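Local coordinates for protein tubulin-binding cofactor A (Leishmania major, PDB 4CQI) that probably acts early in the tubulin folding pathway, capturing beta-tubulin and stabilising it in a quasi-native conformation, at residues K93-S96 with D97-K101; S33-K36 with R37-D41. One frame throughout, in Å; residues are numbered along the deposited sequence.

Contact 1 of 2, residues K93-S96 with D97-K101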
loop_
_atom_site.group_PDB
_atom_site.type_symbol
_atom_site.label_atom_id
_atom_site.label_comp_id
_atom_site.label_asym_id
_atom_site.label_seq_id
_atom_site.Cartn_x
_atom_site.Cartn_y
_atom_site.Cartn_z
ATOM N N LYS A 93 8.915 2.462 -7.466
ATOM C CA LYS A 93 10.299 2.724 -7.953
ATOM C C LYS A 93 11.077 1.465 -8.303
ATOM O O LYS A 93 11.762 1.427 -9.337
ATOM C CB LYS A 93 11.113 3.520 -6.922
ATOM C CG LYS A 93 12.519 3.902 -7.359
ATOM C CD LYS A 93 12.479 4.896 -8.501
ATOM C CE LYS A 93 13.858 5.507 -8.817
ATOM N NZ LYS A 93 13.764 6.230 -10.135
ATOM N N ASP A 94 10.939 0.441 -7.477
ATOM C CA ASP A 94 11.558 -0.836 -7.719
ATOM C C ASP A 94 11.061 -1.465 -9.032
ATOM O O ASP A 94 11.870 -1.961 -9.857
ATOM C CB ASP A 94 11.298 -1.770 -6.549
ATOM C CG ASP A 94 12.060 -3.071 -6.666
ATOM O OD1 ASP A 94 13.323 -3.022 -6.690
ATOM O OD2 ASP A 94 11.430 -4.141 -6.663
ATOM N N LEU A 95 9.748 -1.409 -9.244
ATOM C CA LEU A 95 9.131 -1.965 -10.438
ATOM C C LEU A 95 9.529 -1.169 -11.626
ATOM O O LEU A 95 9.934 -1.713 -12.663
ATOM C CB LEU A 95 7.585 -2.029 -10.276
ATOM C CG LEU A 95 6.730 -2.576 -11.408
ATOM C CD1 LEU A 95 7.177 -3.968 -11.896
ATOM C CD2 LEU A 95 5.241 -2.572 -11.017
ATOM N N SER A 96 9.440 0.147 -11.514
ATOM C CA SER A 96 9.841 1.030 -12.574
ATOM C C SER A 96 11.316 0.857 -13.015
ATOM O O SER A 96 11.623 0.827 -14.231
ATOM C CB SER A 96 9.623 2.486 -12.131
ATOM O OG SER A 96 9.985 3.374 -13.177
ATOM N N ASP A 97 12.205 0.751 -12.044
ATOM C CA ASP A 97 13.624 0.433 -12.312
ATOM C C ASP A 97 13.754 -0.909 -13.040
ATOM O O ASP A 97 14.495 -0.997 -13.992
ATOM C CB ASP A 97 14.429 0.364 -11.015
ATOM C CG ASP A 97 14.739 1.755 -10.423
ATOM O OD1 ASP A 97 14.403 2.792 -11.035
ATOM O OD2 ASP A 97 15.301 1.775 -9.308
ATOM N N TYR A 98 13.059 -1.947 -12.578
ATOM C CA TYR A 98 13.144 -3.283 -13.184
ATOM C C TYR A 98 12.707 -3.253 -14.642
ATOM O O TYR A 98 13.332 -3.899 -15.505
ATOM C CB TYR A 98 12.306 -4.318 -12.424
ATOM C CG TYR A 98 12.645 -5.742 -12.823
ATOM C CD1 TYR A 98 13.866 -6.288 -12.496
ATOM C CD2 TYR A 98 11.756 -6.527 -13.563
ATOM C CE1 TYR A 98 14.218 -7.550 -12.871
ATOM C CE2 TYR A 98 12.092 -7.799 -13.939
ATOM C CZ TYR A 98 13.338 -8.315 -13.603
ATOM O OH TYR A 98 13.703 -9.599 -13.965
ATOM N N LEU A 99 11.637 -2.512 -14.908
ATOM C CA LEU A 99 11.126 -2.354 -16.267
ATOM C C LEU A 99 12.113 -1.662 -17.195
ATOM O O LEU A 99 12.046 -1.859 -18.409
ATOM C CB LEU A 99 9.769 -1.648 -16.298
ATOM C CG LEU A 99 8.587 -2.471 -15.762
ATOM C CD1 LEU A 99 7.397 -1.562 -15.506
ATOM C CD2 LEU A 99 8.157 -3.566 -16.773
ATOM N N GLU A 100 13.007 -0.847 -16.644
ATOM C CA GLU A 100 14.090 -0.284 -17.449
ATOM C C GLU A 100 15.251 -1.250 -17.682
ATOM O O GLU A 100 16.013 -1.047 -18.615
ATOM C CB GLU A 100 14.605 0.999 -16.806
ATOM C CG GLU A 100 13.539 2.075 -16.790
ATOM C CD GLU A 100 13.872 3.220 -15.860
ATOM O OE1 GLU A 100 15.065 3.361 -15.480
ATOM O OE2 GLU A 100 12.927 3.971 -15.507
ATOM N N LYS A 101 15.382 -2.268 -16.842
ATOM C CA LYS A 101 16.489 -3.251 -16.920
ATOM C C LYS A 101 15.988 -4.580 -17.455
ATOM O O LYS A 101 15.433 -4.593 -18.557
ATOM C CB LYS A 101 17.183 -3.386 -15.563
ATOM C CG LYS A 101 17.730 -2.063 -15.029
ATOM C CD LYS A 101 18.666 -2.249 -13.833
ATOM C CE LYS A 101 19.272 -0.922 -13.351
ATOM N NZ LYS A 101 20.265 -1.102 -12.232
HETATM O O HOH W 1 12.759 3.863 -12.687
#

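Contact 2 of 2, residues S33-K36 with R37-D41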
loop_
_atom_site.group_PDB
_atom_site.type_symbol
_atom_site.label_atom_id
_atom_site.label_comp_id
_atom_site.label_asym_id
_atom_site.label_seq_id
_atom_site.Cartn_x
_atom_site.Cartn_y
_atom_site.Cartn_z
ATOM N N SER A 33 2.777 -8.188 -8.019
ATOM C CA SER A 33 1.959 -8.701 -6.902
ATOM C C SER A 33 2.309 -7.987 -5.606
ATOM O O SER A 33 1.410 -7.601 -4.806
ATOM C CB SER A 33 2.113 -10.218 -6.739
ATOM O OG SER A 33 1.456 -10.678 -5.566
ATOM N N ALA A 34 3.599 -7.781 -5.371
ATOM C CA ALA A 34 4.014 -7.054 -4.177
ATOM C C ALA A 34 3.431 -5.629 -4.127
ATOM O O ALA A 34 2.957 -5.173 -3.056
ATOM C CB ALA A 34 5.541 -7.041 -4.101
ATOM N N LEU A 35 3.464 -4.918 -5.264
ATOM C CA LEU A 35 2.978 -3.558 -5.361
ATOM C C LEU A 35 1.457 -3.523 -5.091
ATOM O O LEU A 35 0.959 -2.670 -4.340
ATOM C CB LEU A 35 3.285 -2.924 -6.728
ATOM C CG LEU A 35 2.635 -1.557 -7.001
ATOM C CD1 LEU A 35 2.862 -0.491 -5.906
ATOM C CD2 LEU A 35 3.056 -1.020 -8.362
ATOM N N LYS A 36 0.744 -4.443 -5.732
ATOM C CA LYS A 36 -0.685 -4.555 -5.523
ATOM C C LYS A 36 -0.997 -4.710 -4.025
ATOM O O LYS A 36 -1.909 -4.045 -3.519
ATOM C CB LYS A 36 -1.230 -5.765 -6.321
ATOM C CG LYS A 36 -2.739 -5.933 -6.228
ATOM C CD LYS A 36 -3.245 -7.026 -7.186
ATOM C CE LYS A 36 -4.365 -7.894 -6.587
ATOM N NZ LYS A 36 -5.574 -7.163 -6.097
ATOM N N ARG A 37 -0.255 -5.566 -3.327
ATOM C CA ARG A 37 -0.437 -5.730 -1.844
ATOM C C ARG A 37 -0.185 -4.441 -1.056
ATOM O O ARG A 37 -0.976 -4.132 -0.177
ATOM C CB ARG A 37 0.382 -6.895 -1.286
ATOM C CG ARG A 37 -0.332 -8.230 -1.409
ATOM C CD ARG A 37 0.423 -9.327 -0.706
ATOM N NE ARG A 37 1.739 -9.486 -1.287
ATOM C CZ ARG A 37 2.018 -10.348 -2.260
ATOM N NH1 ARG A 37 1.071 -11.139 -2.742
ATOM N NH2 ARG A 37 3.240 -10.417 -2.727
ATOM N N THR A 38 0.850 -3.664 -1.384
ATOM C CA THR A 38 1.074 -2.389 -0.699
ATOM C C THR A 38 -0.080 -1.419 -0.945
ATOM O O THR A 38 -0.417 -0.603 -0.086
ATOM C CB THR A 38 2.408 -1.710 -1.067
ATOM O OG1 THR A 38 2.361 -1.235 -2.430
ATOM C CG2 THR A 38 3.604 -2.677 -0.902
ATOM N N ILE A 39 -0.700 -1.479 -2.119
ATOM C CA ILE A 39 -1.804 -0.565 -2.377
ATOM C C ILE A 39 -3.039 -0.948 -1.524
ATOM O O ILE A 39 -3.685 -0.081 -0.941
ATOM C CB ILE A 39 -2.116 -0.480 -3.875
ATOM C CG1 ILE A 39 -0.898 0.068 -4.602
ATOM C CG2 ILE A 39 -3.324 0.399 -4.162
ATOM C CD1 ILE A 39 -0.958 -0.107 -6.101
ATOM N N LYS A 40 -3.354 -2.248 -1.458
ATOM C CA LYS A 40 -4.458 -2.712 -0.641
ATOM C C LYS A 40 -4.183 -2.380 0.835
ATOM O O LYS A 40 -5.088 -1.916 1.553
ATOM C CB LYS A 40 -4.693 -4.217 -0.843
ATOM C CG LYS A 40 -5.011 -4.642 -2.280
ATOM C CD LYS A 40 -6.282 -4.008 -2.814
ATOM C CE LYS A 40 -6.861 -4.835 -3.974
ATOM N NZ LYS A 40 -7.993 -4.143 -4.673
ATOM N N ASP A 41 -2.933 -2.541 1.260
ATOM C CA ASP A 41 -2.538 -2.147 2.638
ATOM C C ASP A 41 -2.927 -0.717 2.962
ATOM O O ASP A 41 -3.423 -0.433 4.061
ATOM C CB ASP A 41 -1.027 -2.375 2.925
ATOM C CG ASP A 41 -0.631 -3.860 3.013
ATOM O OD1 ASP A 41 -1.531 -4.711 3.189
ATOM O OD2 ASP A 41 0.579 -4.168 2.865
#

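Contact 1 of 2, residues K93-S96 with D97-K101
Lys93 and Asp97, one helical turn apart, form a salt bridge that is long: NZ of Lys93 lies 3.6 Å from OD1 of Asp97. The lysine chain bends at chi2 (67°) and crosses the aspartate obliquely, so that its CE comes as close to OD1 as the ammonium nitrogen does. OD1 of Asp97 also takes a shorter hydrogen bond, 2.6 Å, from a water. That water also donates a hydrogen bond to OE2 of Glu100, at 2.8 Å, and accepts one from OG of Ser96, at 2.9 Å. Positions i, i+1 and i+4 are thus bridged on the solvent side, and the water's two donated bonds probably ease the closeness of the two carboxylates. Backbone bonds of the i to i+4 kind run beneath, on the last turns of helix 67-100, the second of the helices of this all-helical cofactor. Leu99 N gives Leu95 O a 2.9 Å bond, whereas Glu100 N reaches Ser96 O less straight, at 138°. The apolar interaction lies on another side of the helix, where Leu95 CG meets Leu99 CD1 at 4.3 Å. Both leucines also touch Met119 of helix 109-125, while Asp94 turns to a salt bridge with Lys31 of helix 23-62.

Contact 2 of 2, residues S33-K36 with R37-D41
Helix 23-62, the long first helix of the cofactor and a predicted coiled coil from residue 32 on, illustrates how two successive turns of helix can present an apolar face and a charged one. On the inner face, Leu35 meets Ile39 one turn later, the two side chains crossing with their CD1 atoms 3.8 Å apart. Thr38 lies beside the same leucine, its OG1 3.6 Å from Leu35 CD1. OG1 of Thr38 sits between the backbone N and the carbonyl carbon (chi1 70°), which turns it back along the helix to donate to Leu35 O at 2.8 Å. Leu35 O also accepts a 3.0 Å bond from Ile39 N, so two donors grip one oxygen, and a buried hydroxyl is satisfied within its own helix. CG2 of Thr38 packs on Ala34 O.

On the outer face, Arg37 folds back over the preceding turn in the conformer described here, one of two modelled for it and for Ser33, so the pose remains doubtful. Its chain bends at chi3 (-61°), laying one face of the guanidinium over Ser33 O. NH1 of Arg37 is 2.9 Å from Ser33 OG. Further round, Lys36 and Lys40 cross with their NZ atoms 4.1 Å apart, a closeness of like charges that may slightly lower the proton affinity of one ammonium, though solvent would screen it; Lys40 NZ also makes a weak hydrogen bond to a glycerol, probably from the crystallisation liquor.

Leu35 goes on to touch Val92 and Leu95 of helix 67-100 and Met119 of helix 109-125, and Thr38 reaches Ile88. A mainly apolar inner face and a charged outer one are what a helix of a three-helix bundle, such as this cofactor, is expected to carry.

In the fold
From the N terminus the chain enters helix 23-62, where contact 2 joins consecutive turns; after the turn beyond residue 62 it runs back along helix 67-100, and contact 1 joins the final turns of that helix before the chain leads on to helix 109-125. Each contact is local, with no residues between its segments, so neither closes a loop, and the two follow in series without nesting or crossing. Their centres are 16 Å apart, yet they meet directly: Leu95 CD2 packs against Leu35 CD2 at 3.8 Å. Met119 touches both leucines, so the two local contacts share a junction of all three helices in the bundle.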